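Local structure of fungal protease inhibitor-1 (Antheraea mylitta, 3BT4) at residues I18-C23 against A27-N32; A31-K36 against A42-L47; K54-S57 against T63-A66. The protein inhibits trypsin, chymotrypsin and proteases of the fungi Aspergillus oryzae and Rhizopus oryzae. All coordinates share one frame; numbering follows the deposited sequence.

Interaction 1: I18-C23 against A27-N32; sequences IARASC and ATYRAN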
# COMPACT_ATOMS: atom_id res chain seq x y z
N ILE A 18 13.75 1.90 -1.23
CA ILE A 18 13.93 3.15 -1.95
C ILE A 18 14.05 4.27 -0.91
O ILE A 18 13.53 4.16 0.20
CB ILE A 18 12.75 3.46 -2.91
CG1 ILE A 18 11.49 3.78 -2.11
CG2 ILE A 18 12.55 2.32 -3.90
CD1 ILE A 18 10.38 4.31 -2.90
N ALA A 19 14.71 5.36 -1.30
CA ALA A 19 14.82 6.55 -0.48
C ALA A 19 13.62 7.46 -0.70
O ALA A 19 12.99 7.44 -1.75
CB ALA A 19 16.13 7.30 -0.78
N ARG A 20 13.30 8.25 0.31
CA ARG A 20 12.25 9.26 0.24
C ARG A 20 12.54 10.25 -0.88
O ARG A 20 11.66 10.65 -1.64
CB ARG A 20 12.12 9.98 1.58
CG ARG A 20 11.07 11.06 1.58
CD ARG A 20 10.81 11.59 2.96
NE ARG A 20 11.96 12.30 3.50
CZ ARG A 20 11.88 13.22 4.45
NH1 ARG A 20 10.72 13.54 4.98
NH2 ARG A 20 12.98 13.81 4.89
N ALA A 21 13.82 10.62 -0.97
CA ALA A 21 14.41 11.51 -1.96
C ALA A 21 14.25 11.07 -3.42
O ALA A 21 14.54 11.85 -4.32
CB ALA A 21 15.94 11.66 -1.64
N SER A 22 13.81 9.84 -3.65
CA SER A 22 13.70 9.27 -5.01
C SER A 22 12.31 9.33 -5.65
O SER A 22 12.19 9.14 -6.85
CB SER A 22 14.21 7.82 -5.04
OG SER A 22 13.30 6.90 -4.42
N CYS A 23 11.27 9.57 -4.84
CA CYS A 23 9.90 9.70 -5.35
C CYS A 23 9.70 11.01 -6.07
O CYS A 23 10.13 12.06 -5.59
CB CYS A 23 8.89 9.61 -4.21
SG CYS A 23 8.96 8.04 -3.32
N ALA A 27 3.61 11.16 -7.72
CA ALA A 27 3.88 10.04 -6.79
C ALA A 27 4.47 10.54 -5.48
O ALA A 27 5.23 11.51 -5.47
CB ALA A 27 4.80 9.01 -7.43
N THR A 28 4.08 9.90 -4.37
CA THR A 28 4.47 10.35 -3.02
C THR A 28 5.03 9.21 -2.18
O THR A 28 4.65 8.04 -2.33
CB THR A 28 3.31 11.06 -2.26
OG1 THR A 28 2.25 10.13 -2.01
CG2 THR A 28 2.77 12.25 -3.04
N TYR A 29 5.96 9.56 -1.29
CA TYR A 29 6.64 8.59 -0.45
C TYR A 29 5.75 8.09 0.66
O TYR A 29 5.06 8.88 1.31
CB TYR A 29 7.86 9.23 0.17
CG TYR A 29 8.63 8.32 1.10
CD1 TYR A 29 9.41 7.28 0.60
CD2 TYR A 29 8.59 8.51 2.48
CE1 TYR A 29 10.15 6.48 1.45
CE2 TYR A 29 9.32 7.69 3.34
CZ TYR A 29 10.09 6.68 2.82
OH TYR A 29 10.81 5.88 3.67
N ARG A 30 5.78 6.78 0.88
CA ARG A 30 5.19 6.17 2.05
C ARG A 30 6.24 5.26 2.65
O ARG A 30 6.79 4.43 1.96
CB ARG A 30 3.96 5.33 1.69
CG ARG A 30 2.84 6.11 1.03
CD ARG A 30 1.51 5.66 1.54
NE ARG A 30 0.42 6.56 1.18
CZ ARG A 30 -0.87 6.19 1.17
NH1 ARG A 30 -1.21 4.95 1.50
NH2 ARG A 30 -1.81 7.07 0.83
N ALA A 31 6.48 5.41 3.95
CA ALA A 31 7.51 4.65 4.64
C ALA A 31 7.24 3.14 4.66
O ALA A 31 8.17 2.33 4.64
CB ALA A 31 7.67 5.18 6.06
N ASN A 32 5.97 2.76 4.70
CA ASN A 32 5.58 1.34 4.82
C ASN A 32 4.43 1.01 3.88
O ASN A 32 3.28 1.30 4.20
CB ASN A 32 5.16 1.03 6.27
CG ASN A 32 6.31 1.18 7.25
OD1 ASN A 32 7.08 0.25 7.46
ND2 ASN A 32 6.44 2.34 7.85
O HOH W 1 13.20 5.14 2.98
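R20 lays the aliphatic part of its side chain across the ring of Y29, a CH-pi contact that packs a short 3-10 turn (20-22) against edge strand 28-30 of this disulfide-rich inhibitor. The backbone comes close first, with R20 CA 3.5 Å from Y29 CD1. R20 CB then sits over the middle of the ring, 3.7 Å from its centroid and only 4° off the normal, so that a C-H of CB can point at the pi cloud. With CG anti to the backbone N (chi1 179°), the chain carries on over the ring, and R20 CG reaches Y29 CD2 at 3.7 Å. CD still touches that side of the ring; beyond it the chain bends at chi3 (66°), and NE and the guanidinium lead away, their plane steeply inclined to the ring. Arginine suits a surface site like this because its methylenes cover the aromatic face while its charged end can stay in solvent.

C23 meets Y29 differently, in a sulfur-aromatic contact that brings SG to the ring edge, 5.3 Å from the centroid, and against Y29 CB. That sulfur is bonded to C43 on strand 40-47, so the turn is tied covalently to the sheet beside the tyrosine. Within the turn, A19 O accepts from both the backbone N and the hydroxyl of S22; the small serine thus closes the bend with its own side chain. At the far end of the ring a single water links the segments, 2.6 Å from Y29 OH and donating to I18 O at 3.0 Å.

Interaction 2: A31-K36 against A42-L47; sequences ANHSGK and ACVTLL
H33 and S34 both press against A42 from a classic beta bulge, in which the two consecutive residues face C40 at the start of strand 40-47. At H33, CB meets A42 CB at 3.5 Å, and the methyl of alanine is small enough to let the two backbones come this close. A first torsion of -167° sends the imidazole away from its own backbone N and along strand 40-47, until V44 CG1 lies over the centre of its face, 3.5 Å from the centroid and 8° off the normal. This is a CH-pi contact, which suits histidine in the buried middle of the protein: the flat face takes a valine methyl while the rim keeps a polar bond, NE2 being hydrogen-bonded to P64 O. Replacing H33 by alanine would probably uncover V44 CG1 and leave P64 O without its imidazole partner.

S34 follows as the second residue of the bulge, just before G35, whose positive phi favours glycine. Serine is short enough to fit here, and its hydroxyl turns to the same methyl that H33 meets, with S34 OG 3.2 Å from A42 CB.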
# COMPACT_ATOMS: atom_id res chain seq x y z
N ALA A 31 6.48 5.41 3.95
CA ALA A 31 7.51 4.65 4.64
C ALA A 31 7.24 3.14 4.66
O ALA A 31 8.17 2.33 4.64
CB ALA A 31 7.67 5.18 6.06
N ASN A 32 5.97 2.76 4.70
CA ASN A 32 5.58 1.34 4.82
C ASN A 32 4.43 1.01 3.88
O ASN A 32 3.28 1.30 4.20
CB ASN A 32 5.16 1.03 6.27
CG ASN A 32 6.31 1.18 7.25
OD1 ASN A 32 7.08 0.25 7.46
ND2 ASN A 32 6.44 2.34 7.85
N HIS A 33 4.76 0.44 2.72
CA HIS A 33 3.76 0.19 1.67
C HIS A 33 3.92 -1.16 1.00
O HIS A 33 2.95 -1.88 0.83
CB HIS A 33 3.73 1.30 0.60
CG HIS A 33 2.53 1.23 -0.31
ND1 HIS A 33 1.28 1.67 0.08
CD2 HIS A 33 2.38 0.74 -1.56
CE1 HIS A 33 0.41 1.46 -0.90
NE2 HIS A 33 1.05 0.89 -1.90
N SER A 34 5.15 -1.49 0.59
CA SER A 34 5.39 -2.65 -0.28
C SER A 34 5.85 -3.88 0.47
O SER A 34 6.46 -3.79 1.55
CB SER A 34 6.43 -2.32 -1.35
OG SER A 34 6.10 -1.10 -1.97
N GLY A 35 5.56 -5.04 -0.14
CA GLY A 35 6.03 -6.33 0.38
C GLY A 35 5.13 -6.91 1.44
O GLY A 35 4.21 -6.25 1.93
N LYS A 36 5.37 -8.17 1.79
CA LYS A 36 4.65 -8.79 2.91
C LYS A 36 4.72 -7.88 4.14
O LYS A 36 5.80 -7.39 4.52
CB LYS A 36 5.21 -10.18 3.21
CG LYS A 36 4.90 -11.18 2.09
CD LYS A 36 5.46 -12.57 2.37
CE LYS A 36 6.88 -12.74 1.84
NZ LYS A 36 6.96 -12.47 0.37
N ALA A 42 7.49 2.94 -0.52
CA ALA A 42 7.07 2.99 -1.93
C ALA A 42 6.76 4.41 -2.37
O ALA A 42 6.40 5.26 -1.56
CB ALA A 42 5.85 2.13 -2.12
N CYS A 43 6.91 4.66 -3.67
CA CYS A 43 6.38 5.88 -4.27
C CYS A 43 5.01 5.50 -4.81
O CYS A 43 4.89 4.70 -5.74
CB CYS A 43 7.32 6.39 -5.36
SG CYS A 43 9.07 6.58 -4.76
N VAL A 44 3.96 6.01 -4.17
CA VAL A 44 2.60 5.58 -4.50
C VAL A 44 1.79 6.58 -5.34
O VAL A 44 1.99 7.79 -5.29
CB VAL A 44 1.82 5.13 -3.24
CG1 VAL A 44 2.67 4.15 -2.42
CG2 VAL A 44 1.42 6.29 -2.38
N THR A 45 0.88 6.02 -6.14
CA THR A 45 -0.09 6.78 -6.90
C THR A 45 -1.47 6.63 -6.24
O THR A 45 -1.84 5.55 -5.81
CB THR A 45 -0.09 6.27 -8.36
OG1 THR A 45 1.16 6.64 -8.96
CG2 THR A 45 -1.26 6.86 -9.20
N LEU A 46 -2.23 7.72 -6.15
CA LEU A 46 -3.58 7.61 -5.58
C LEU A 46 -4.68 7.65 -6.62
O LEU A 46 -4.60 8.39 -7.62
CB LEU A 46 -3.83 8.64 -4.46
CG LEU A 46 -2.85 8.64 -3.27
CD1 LEU A 46 -3.21 9.74 -2.28
CD2 LEU A 46 -2.77 7.28 -2.58
N LEU A 47 -5.71 6.84 -6.38
CA LEU A 47 -6.83 6.68 -7.30
C LEU A 47 -8.12 7.24 -6.74
O LEU A 47 -8.35 7.25 -5.53
CB LEU A 47 -7.01 5.20 -7.66
CG LEU A 47 -5.75 4.40 -8.04
CD1 LEU A 47 -6.04 2.95 -7.91
CD2 LEU A 47 -5.25 4.71 -9.43

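Interaction 3: K54-S57 against T63-A66; sequences KTYS and TPSA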
# COMPACT_ATOMS: atom_id res chain seq x y z
N LYS A 54 -6.14 -2.55 -8.34
CA LYS A 54 -5.71 -3.91 -8.01
C LYS A 54 -5.76 -4.11 -6.51
O LYS A 54 -5.43 -3.22 -5.74
CB LYS A 54 -4.30 -4.17 -8.52
CG LYS A 54 -4.04 -3.78 -9.98
CD LYS A 54 -2.54 -3.54 -10.23
CE LYS A 54 -1.74 -4.83 -10.06
NZ LYS A 54 -0.35 -4.79 -10.64
N THR A 55 -6.15 -5.31 -6.10
CA THR A 55 -6.31 -5.63 -4.68
C THR A 55 -5.01 -5.35 -3.86
O THR A 55 -3.89 -5.69 -4.27
CB THR A 55 -6.78 -7.10 -4.47
OG1 THR A 55 -5.82 -7.99 -5.05
CG2 THR A 55 -8.09 -7.35 -5.13
N TYR A 56 -5.19 -4.69 -2.73
CA TYR A 56 -4.08 -4.41 -1.84
C TYR A 56 -4.29 -5.16 -0.55
O TYR A 56 -5.29 -4.93 0.16
CB TYR A 56 -3.96 -2.91 -1.54
CG TYR A 56 -2.78 -2.58 -0.65
CD1 TYR A 56 -1.52 -2.33 -1.21
CD2 TYR A 56 -2.90 -2.55 0.74
CE1 TYR A 56 -0.43 -2.04 -0.40
CE2 TYR A 56 -1.80 -2.27 1.56
CZ TYR A 56 -0.58 -2.01 0.97
OH TYR A 56 0.51 -1.72 1.75
N SER A 57 -3.35 -6.06 -0.24
CA SER A 57 -3.34 -6.77 1.04
C SER A 57 -1.90 -7.05 1.46
O SER A 57 -1.22 -7.88 0.86
CB SER A 57 -4.16 -8.07 0.97
OG SER A 57 -4.11 -8.77 2.21
N THR A 63 0.86 -5.79 -2.98
CA THR A 63 1.07 -4.40 -2.60
C THR A 63 1.32 -3.49 -3.80
O THR A 63 2.45 -3.02 -3.99
CB THR A 63 2.23 -4.26 -1.59
OG1 THR A 63 3.40 -4.86 -2.15
CG2 THR A 63 1.91 -4.97 -0.31
N PRO A 64 0.27 -3.23 -4.59
CA PRO A 64 0.41 -2.34 -5.75
C PRO A 64 0.74 -0.92 -5.31
O PRO A 64 0.28 -0.49 -4.25
CB PRO A 64 -0.97 -2.39 -6.42
CG PRO A 64 -1.91 -2.83 -5.35
CD PRO A 64 -1.12 -3.73 -4.45
N SER A 65 1.52 -0.21 -6.11
CA SER A 65 1.90 1.17 -5.80
C SER A 65 0.78 2.16 -6.08
O SER A 65 0.84 3.30 -5.67
CB SER A 65 3.15 1.56 -6.57
OG SER A 65 4.25 0.81 -6.07
N ALA A 66 -0.23 1.71 -6.80
CA ALA A 66 -1.37 2.56 -7.12
C ALA A 66 -2.50 2.10 -6.24
O ALA A 66 -2.99 0.98 -6.37
CB ALA A 66 -1.73 2.44 -8.60
O HOH W 2 -5.15 -0.52 -5.21
O HOH W 3 -4.15 -0.56 -8.63
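P64 fits its ring against the backbone of K54 and T55, where the loop between strands 40-47 and 66-68 doubles back on itself without regular secondary structure. P64 CD lies 3.4 Å from T55 O, and P64 CG is 3.6 Å from K54 O, so the pyrrolidine packs against the oxygens of two successive carbonyls. Proline suits the place: it has no N-H to pair, and its ring gives a compact apolar surface.

Y56 completes this shell. Its extended first torsion (chi1 -178°) brings the ring alongside T63 and P64. There P64 CD meets the ring edge at CD1, 3.6 Å away, while CE1 of Y56 rests 3.7 Å from T63 CB. The T63 methyl CG2 follows the phenol toward CZ and OH, and its other branch, OG1, accepts from G35 N, so the branched threonine serves tyrosine and backbone at once.

Further out, Y56 OH is held by H33 O, which fixes the far end of the ring; C53, just before K54, is joined to C74 by a disulfide. The lysine lies at the surface, its side chain close to a glycerol, probably from crystallisation. Two waters bridge the backbone of K54 and A66: one donates to K54 O and A66 O, and the other accepts from K54 N at 2.8 Å while donating to A66 O at 3.0 Å.

How the interactions relate
Interaction 2 is the buried member of the set, close to the centre of the chain, while interactions 1 and 3 lie at the surface on different parts of the fold and do not touch. Interactions 1 and 2 share A31 and N32, where the chain turns a corner; interaction 1 holds strand 28-30 and interaction 2 strand 40-47, neighbours in one sheet, where T28 O pairs with V44 N. Interaction 3 meets that sheet through S65 O and T45 N. None of the three has a direct hydrogen bond between its segments. The buried contact relies on close apolar packing, whereas each surface contact adds bridging water to its aromatic or proline packing.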